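PDB 4KD5: ABC-type transport system, molybdenum-specific extracellular solute-binding protein from Clostridium difficile, which probably binds molybdate or tungstate outside the cell and delivers it to an ABC transporter for uptake. Local coordinates for residues N87-G101 / V167-V181. Numbering follows the deposited sequence.
Sequences NDLVLISSADSSVSG and VYFSDTVNNDKIKVV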
loop_
_atom_site.group_PDB
_atom_site.type_symbol
_atom_site.label_atom_id
_atom_site.label_comp_id
_atom_site.label_asym_id
_atom_site.label_seq_id
_atom_site.Cartn_x
_atom_site.Cartn_y
_atom_site.Cartn_z
ATOM N N ASN A 87 -23.696 -6.136 -16.720
ATOM C CA ASN A 87 -24.034 -6.689 -18.021
ATOM C C ASN A 87 -25.322 -6.079 -18.544
ATOM O O ASN A 87 -26.038 -5.400 -17.807
ATOM C CB ASN A 87 -24.157 -8.210 -17.943
ATOM C CG ASN A 87 -23.358 -8.912 -19.017
ATOM O OD1 ASN A 87 -23.257 -8.431 -20.148
ATOM N ND2 ASN A 87 -22.770 -10.053 -18.666
ATOM N N ASP A 88 -25.606 -6.309 -19.819
ATOM C CA ASP A 88 -26.869 -5.876 -20.399
ATOM C C ASP A 88 -27.649 -7.072 -20.913
ATOM O O ASP A 88 -27.066 -8.012 -21.451
ATOM C CB ASP A 88 -26.633 -4.869 -21.528
ATOM C CG ASP A 88 -26.801 -3.434 -21.073
ATOM O OD1 ASP A 88 -27.621 -3.198 -20.165
ATOM O OD2 ASP A 88 -26.116 -2.546 -21.620
ATOM N N LEU A 89 -28.967 -7.041 -20.729
ATOM C CA LEU A 89 -29.835 -8.082 -21.268
ATOM C C LEU A 89 -30.221 -7.654 -22.677
ATOM O O LEU A 89 -30.822 -6.590 -22.868
ATOM C CB LEU A 89 -31.091 -8.236 -20.415
ATOM C CG LEU A 89 -31.722 -9.615 -20.208
ATOM C CD1 LEU A 89 -33.200 -9.578 -20.514
ATOM C CD2 LEU A 89 -31.055 -10.681 -21.045
ATOM N N VAL A 90 -29.866 -8.465 -23.668
ATOM C CA VAL A 90 -30.104 -8.085 -25.055
ATOM C C VAL A 90 -31.006 -9.052 -25.808
ATOM O O VAL A 90 -31.152 -10.215 -25.424
ATOM C CB VAL A 90 -28.782 -7.888 -25.831
ATOM C CG1 VAL A 90 -27.961 -6.778 -25.210
ATOM C CG2 VAL A 90 -27.981 -9.185 -25.860
ATOM N N LEU A 91 -31.613 -8.547 -26.878
ATOM C CA LEU A 91 -32.434 -9.355 -27.772
ATOM C C LEU A 91 -31.621 -9.728 -29.012
ATOM O O LEU A 91 -31.130 -8.855 -29.733
ATOM C CB LEU A 91 -33.683 -8.577 -28.187
ATOM C CG LEU A 91 -34.654 -9.246 -29.164
ATOM C CD1 LEU A 91 -35.282 -10.484 -28.553
ATOM C CD2 LEU A 91 -35.733 -8.271 -29.614
ATOM N N ILE A 92 -31.473 -11.026 -29.261
ATOM C CA ILE A 92 -30.694 -11.487 -30.408
ATOM C C ILE A 92 -31.539 -12.205 -31.464
ATOM O O ILE A 92 -32.641 -12.682 -31.185
ATOM C CB ILE A 92 -29.548 -12.417 -29.984
ATOM C CG1 ILE A 92 -30.096 -13.651 -29.272
ATOM C CG2 ILE A 92 -28.541 -11.679 -29.107
ATOM C CD1 ILE A 92 -29.068 -14.732 -29.061
ATOM N N SER A 93 -30.996 -12.287 -32.675
ATOM C CA SER A 93 -31.586 -13.058 -33.762
ATOM C C SER A 93 -30.442 -13.593 -34.615
ATOM O O SER A 93 -29.277 -13.351 -34.307
ATOM C CB SER A 93 -32.525 -12.194 -34.597
ATOM O OG SER A 93 -31.833 -11.116 -35.187
ATOM N N SER A 94 -30.756 -14.321 -35.681
ATOM C CA SER A 94 -29.714 -14.749 -36.606
ATOM C C SER A 94 -29.207 -13.521 -37.358
ATOM O O SER A 94 -29.878 -12.491 -37.383
ATOM C CB SER A 94 -30.234 -15.806 -37.577
ATOM O OG SER A 94 -31.192 -15.267 -38.459
ATOM N N ALA A 95 -28.025 -13.621 -37.958
ATOM C CA ALA A 95 -27.418 -12.475 -38.638
ATOM C C ALA A 95 -28.241 -11.988 -39.832
ATOM O O ALA A 95 -28.297 -10.788 -40.105
ATOM C CB ALA A 95 -25.997 -12.798 -39.064
ATOM N N ASP A 96 -28.873 -12.921 -40.537
ATOM C CA ASP A 96 -29.658 -12.587 -41.721
ATOM C C ASP A 96 -31.157 -12.494 -41.427
ATOM O O ASP A 96 -31.974 -12.409 -42.344
ATOM C CB ASP A 96 -29.417 -13.623 -42.821
ATOM C CG ASP A 96 -27.945 -13.801 -43.148
ATOM O OD1 ASP A 96 -27.574 -14.903 -43.604
ATOM O OD2 ASP A 96 -27.163 -12.847 -42.954
ATOM N N SER A 97 -31.502 -12.495 -40.143
ATOM C CA SER A 97 -32.891 -12.584 -39.686
ATOM C C SER A 97 -33.836 -11.486 -40.178
ATOM O O SER A 97 -34.937 -11.780 -40.653
ATOM C CB SER A 97 -32.922 -12.624 -38.157
ATOM O OG SER A 97 -34.151 -12.135 -37.656
ATOM N N SER A 98 -33.400 -10.234 -40.042
ATOM C CA SER A 98 -34.218 -9.049 -40.340
ATOM C C SER A 98 -35.345 -8.767 -39.327
ATOM O O SER A 98 -36.305 -8.059 -39.643
ATOM C CB SER A 98 -34.760 -9.066 -41.780
ATOM O OG SER A 98 -33.705 -9.066 -42.727
ATOM N N VAL A 99 -35.225 -9.304 -38.113
ATOM C CA VAL A 99 -36.067 -8.857 -37.003
ATOM C C VAL A 99 -35.604 -7.458 -36.579
ATOM O O VAL A 99 -34.409 -7.228 -36.388
ATOM C CB VAL A 99 -36.008 -9.826 -35.800
ATOM C CG1 VAL A 99 -36.668 -9.204 -34.581
ATOM C CG2 VAL A 99 -36.699 -11.135 -36.139
ATOM N N SER A 100 -36.548 -6.529 -36.435
ATOM C CA SER A 100 -36.225 -5.114 -36.224
ATOM C C SER A 100 -35.934 -4.718 -34.774
ATOM O O SER A 100 -34.962 -4.010 -34.503
ATOM C CB SER A 100 -37.342 -4.231 -36.783
ATOM O OG SER A 100 -37.264 -2.917 -36.259
ATOM N N GLY A 101 -36.779 -5.158 -33.846
ATOM C CA GLY A 101 -36.632 -4.773 -32.451
ATOM C C GLY A 101 -37.591 -5.439 -31.481
ATOM O O GLY A 101 -38.200 -6.461 -31.798
ATOM N N VAL A 167 -30.439 -12.770 -23.965
ATOM C CA VAL A 167 -29.091 -13.192 -23.619
ATOM C C VAL A 167 -28.287 -11.992 -23.103
ATOM O O VAL A 167 -28.683 -10.853 -23.329
ATOM C CB VAL A 167 -28.435 -13.852 -24.854
ATOM C CG1 VAL A 167 -27.421 -12.929 -25.496
ATOM C CG2 VAL A 167 -27.805 -15.177 -24.494
ATOM N N TYR A 168 -27.192 -12.237 -22.385
ATOM C CA TYR A 168 -26.310 -11.141 -21.973
ATOM C C TYR A 168 -25.500 -10.652 -23.171
ATOM O O TYR A 168 -25.200 -11.431 -24.071
ATOM C CB TYR A 168 -25.360 -11.581 -20.857
ATOM C CG TYR A 168 -26.015 -11.801 -19.515
ATOM C CD1 TYR A 168 -27.270 -11.282 -19.237
ATOM C CD2 TYR A 168 -25.372 -12.521 -18.523
ATOM C CE1 TYR A 168 -27.866 -11.481 -18.008
ATOM C CE2 TYR A 168 -25.958 -12.724 -17.296
ATOM C CZ TYR A 168 -27.206 -12.202 -17.046
ATOM O OH TYR A 168 -27.795 -12.399 -15.825
ATOM N N PHE A 169 -25.129 -9.375 -23.187
ATOM C CA PHE A 169 -24.334 -8.862 -24.295
ATOM C C PHE A 169 -22.982 -9.563 -24.371
ATOM O O PHE A 169 -22.458 -9.800 -25.455
ATOM C CB PHE A 169 -24.139 -7.356 -24.176
ATOM C CG PHE A 169 -23.576 -6.728 -25.415
ATOM C CD1 PHE A 169 -24.278 -6.782 -26.612
ATOM C CD2 PHE A 169 -22.353 -6.080 -25.387
ATOM C CE1 PHE A 169 -23.765 -6.205 -27.757
ATOM C CE2 PHE A 169 -21.834 -5.498 -26.533
ATOM C CZ PHE A 169 -22.542 -5.561 -27.719
ATOM N N SER A 170 -22.429 -9.902 -23.210
ATOM C CA SER A 170 -21.126 -10.560 -23.144
ATOM C C SER A 170 -21.146 -11.962 -23.748
ATOM O O SER A 170 -20.096 -12.505 -24.103
ATOM C CB SER A 170 -20.607 -10.606 -21.708
ATOM O OG SER A 170 -21.505 -11.266 -20.846
ATOM N N ASP A 171 -22.337 -12.545 -23.860
ATOM C CA ASP A 171 -22.491 -13.855 -24.483
ATOM C C ASP A 171 -22.539 -13.745 -26.005
ATOM O O ASP A 171 -22.558 -14.755 -26.705
ATOM C CB ASP A 171 -23.766 -14.539 -23.983
ATOM C CG ASP A 171 -23.741 -14.820 -22.491
ATOM O OD1 ASP A 171 -22.679 -15.216 -21.966
ATOM O OD2 ASP A 171 -24.799 -14.657 -21.847
ATOM N N THR A 172 -22.559 -12.514 -26.509
ATOM C CA THR A 172 -22.678 -12.270 -27.949
ATOM C C THR A 172 -21.353 -11.960 -28.635
ATOM O O THR A 172 -21.243 -12.095 -29.854
ATOM C CB THR A 172 -23.657 -11.121 -28.266
ATOM O OG1 THR A 172 -23.047 -9.864 -27.942
ATOM C CG2 THR A 172 -24.939 -11.286 -27.471
ATOM N N VAL A 173 -20.361 -11.519 -27.863
ATOM C CA VAL A 173 -19.064 -11.149 -28.436
ATOM C C VAL A 173 -18.393 -12.336 -29.125
ATOM O O VAL A 173 -18.598 -13.488 -28.734
ATOM C CB VAL A 173 -18.103 -10.523 -27.390
ATOM C CG1 VAL A 173 -18.609 -9.163 -26.939
ATOM C CG2 VAL A 173 -17.938 -11.442 -26.192
ATOM N N ASN A 174 -17.617 -12.040 -30.165
ATOM C CA ASN A 174 -16.915 -13.054 -30.957
ATOM C C ASN A 174 -17.860 -14.015 -31.684
ATOM O O ASN A 174 -17.520 -15.176 -31.907
ATOM C CB ASN A 174 -15.899 -13.822 -30.092
ATOM C CG ASN A 174 -14.753 -14.399 -30.902
ATOM O OD1 ASN A 174 -14.826 -15.528 -31.387
ATOM N ND2 ASN A 174 -13.681 -13.627 -31.045
ATOM N N ASN A 175 -19.037 -13.519 -32.065
ATOM C CA ASN A 175 -20.025 -14.324 -32.795
ATOM C C ASN A 175 -20.780 -13.521 -33.862
ATOM O O ASN A 175 -21.660 -12.712 -33.544
ATOM C CB ASN A 175 -21.011 -14.994 -31.824
ATOM C CG ASN A 175 -21.789 -16.143 -32.463
ATOM O OD1 ASN A 175 -21.591 -16.478 -33.634
ATOM N ND2 ASN A 175 -22.672 -16.758 -31.684
ATOM N N ASP A 176 -20.433 -13.753 -35.126
ATOM C CA ASP A 176 -21.064 -13.050 -36.245
ATOM C C ASP A 176 -22.305 -13.777 -36.761
ATOM O O ASP A 176 -23.079 -13.220 -37.542
ATOM C CB ASP A 176 -20.066 -12.856 -37.389
ATOM C CG ASP A 176 -19.465 -14.165 -37.869
ATOM O OD1 ASP A 176 -19.058 -14.984 -37.018
ATOM O OD2 ASP A 176 -19.395 -14.375 -39.099
ATOM N N LYS A 177 -22.492 -15.017 -36.317
ATOM C CA LYS A 177 -23.620 -15.832 -36.762
ATOM C C LYS A 177 -24.936 -15.285 -36.225
ATOM O O LYS A 177 -25.985 -15.439 -36.847
ATOM C CB LYS A 177 -23.442 -17.281 -36.311
ATOM C CG LYS A 177 -22.083 -17.878 -36.635
ATOM C CD LYS A 177 -21.707 -17.674 -38.095
ATOM C CE LYS A 177 -20.300 -18.192 -38.376
ATOM N NZ LYS A 177 -19.785 -17.733 -39.699
ATOM N N ILE A 178 -24.869 -14.653 -35.058
ATOM C CA ILE A 178 -26.017 -13.967 -34.481
ATOM C C ILE A 178 -25.806 -12.464 -34.580
ATOM O O ILE A 178 -24.708 -12.006 -34.900
ATOM C CB ILE A 178 -26.221 -14.325 -33.001
ATOM C CG1 ILE A 178 -25.029 -13.864 -32.166
ATOM C CG2 ILE A 178 -26.439 -15.813 -32.829
ATOM C CD1 ILE A 178 -25.408 -12.922 -31.051
ATOM N N LYS A 179 -26.856 -11.705 -34.287
ATOM C CA LYS A 179 -26.770 -10.250 -34.267
ATOM C C LYS A 179 -27.598 -9.696 -33.107
ATOM O O LYS A 179 -28.629 -10.268 -32.747
ATOM C CB LYS A 179 -27.226 -9.679 -35.611
ATOM C CG LYS A 179 -28.441 -8.771 -35.548
ATOM C CD LYS A 179 -29.013 -8.566 -36.947
ATOM C CE LYS A 179 -30.226 -7.648 -36.920
ATOM N NZ LYS A 179 -30.879 -7.535 -38.257
ATOM N N VAL A 180 -27.133 -8.602 -32.507
ATOM C CA VAL A 180 -27.848 -7.984 -31.391
ATOM C C VAL A 180 -28.868 -6.985 -31.920
ATOM O O VAL A 180 -28.506 -5.902 -32.385
ATOM C CB VAL A 180 -26.881 -7.289 -30.416
ATOM C CG1 VAL A 180 -27.641 -6.632 -29.275
ATOM C CG2 VAL A 180 -25.885 -8.290 -29.866
ATOM N N VAL A 181 -30.142 -7.360 -31.846
ATOM C CA VAL A 181 -31.232 -6.554 -32.388
ATOM C C VAL A 181 -31.455 -5.268 -31.597
ATOM O O VAL A 181 -31.562 -4.180 -32.164
ATOM C CB VAL A 181 -32.541 -7.355 -32.395
ATOM C CG1 VAL A 181 -33.667 -6.515 -32.938
ATOM C CG2 VAL A 181 -32.391 -8.623 -33.216
#
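Val90 touches both strand 164-168 and strand 178-183: its CG2 lies 3.8 Å from Val167 CG1, and its CB rests 3.8 Å from Val180 CG1. Val90 and Val167 form an antiparallel hydrogen-bonded pair, the bond from Val90 N to Val167 O being short at 2.7 Å and almost straight (172°). Further along, Ser93 and Lys179 bond to each other in both directions, and between the two pairings Ile92 CG2 comes within 3.9 Å of Ile178 CD1, with Thr172 CG2 filling in beside it. Val181 holds CG1 anti to its N (chi1 179°), which sends that methyl to Ser100 O (3.2 Å) and Gly101, while CG2 packs on Ser93. Asn87 CB sits over one face of the Tyr168 ring, a residue of the predicted molybdate site, with ND2 near CD2 and the amide plane turned 30° from the ring. Its ND2 donates in the amide plane to Ser170 OG at 2.8 Å and also bonds to Tyr194, which fixes the group's rotation.

The far end is looser. Ala95 N still reaches Lys177 O (2.9 Å), but Asp96 and Ser98 lie in solvent, and Lys179 runs its extended chain along the turn from Ser94 to Ser97. In this periplasmic-binding-protein-type alpha/beta fold, the 3-10 segment 169-171 and following loop link the two antiparallel partners of strand 82-94, which continues past Asn87 to strand 193-198; Tyr168 packs on helix 122-133, Val167 on helix 150-159.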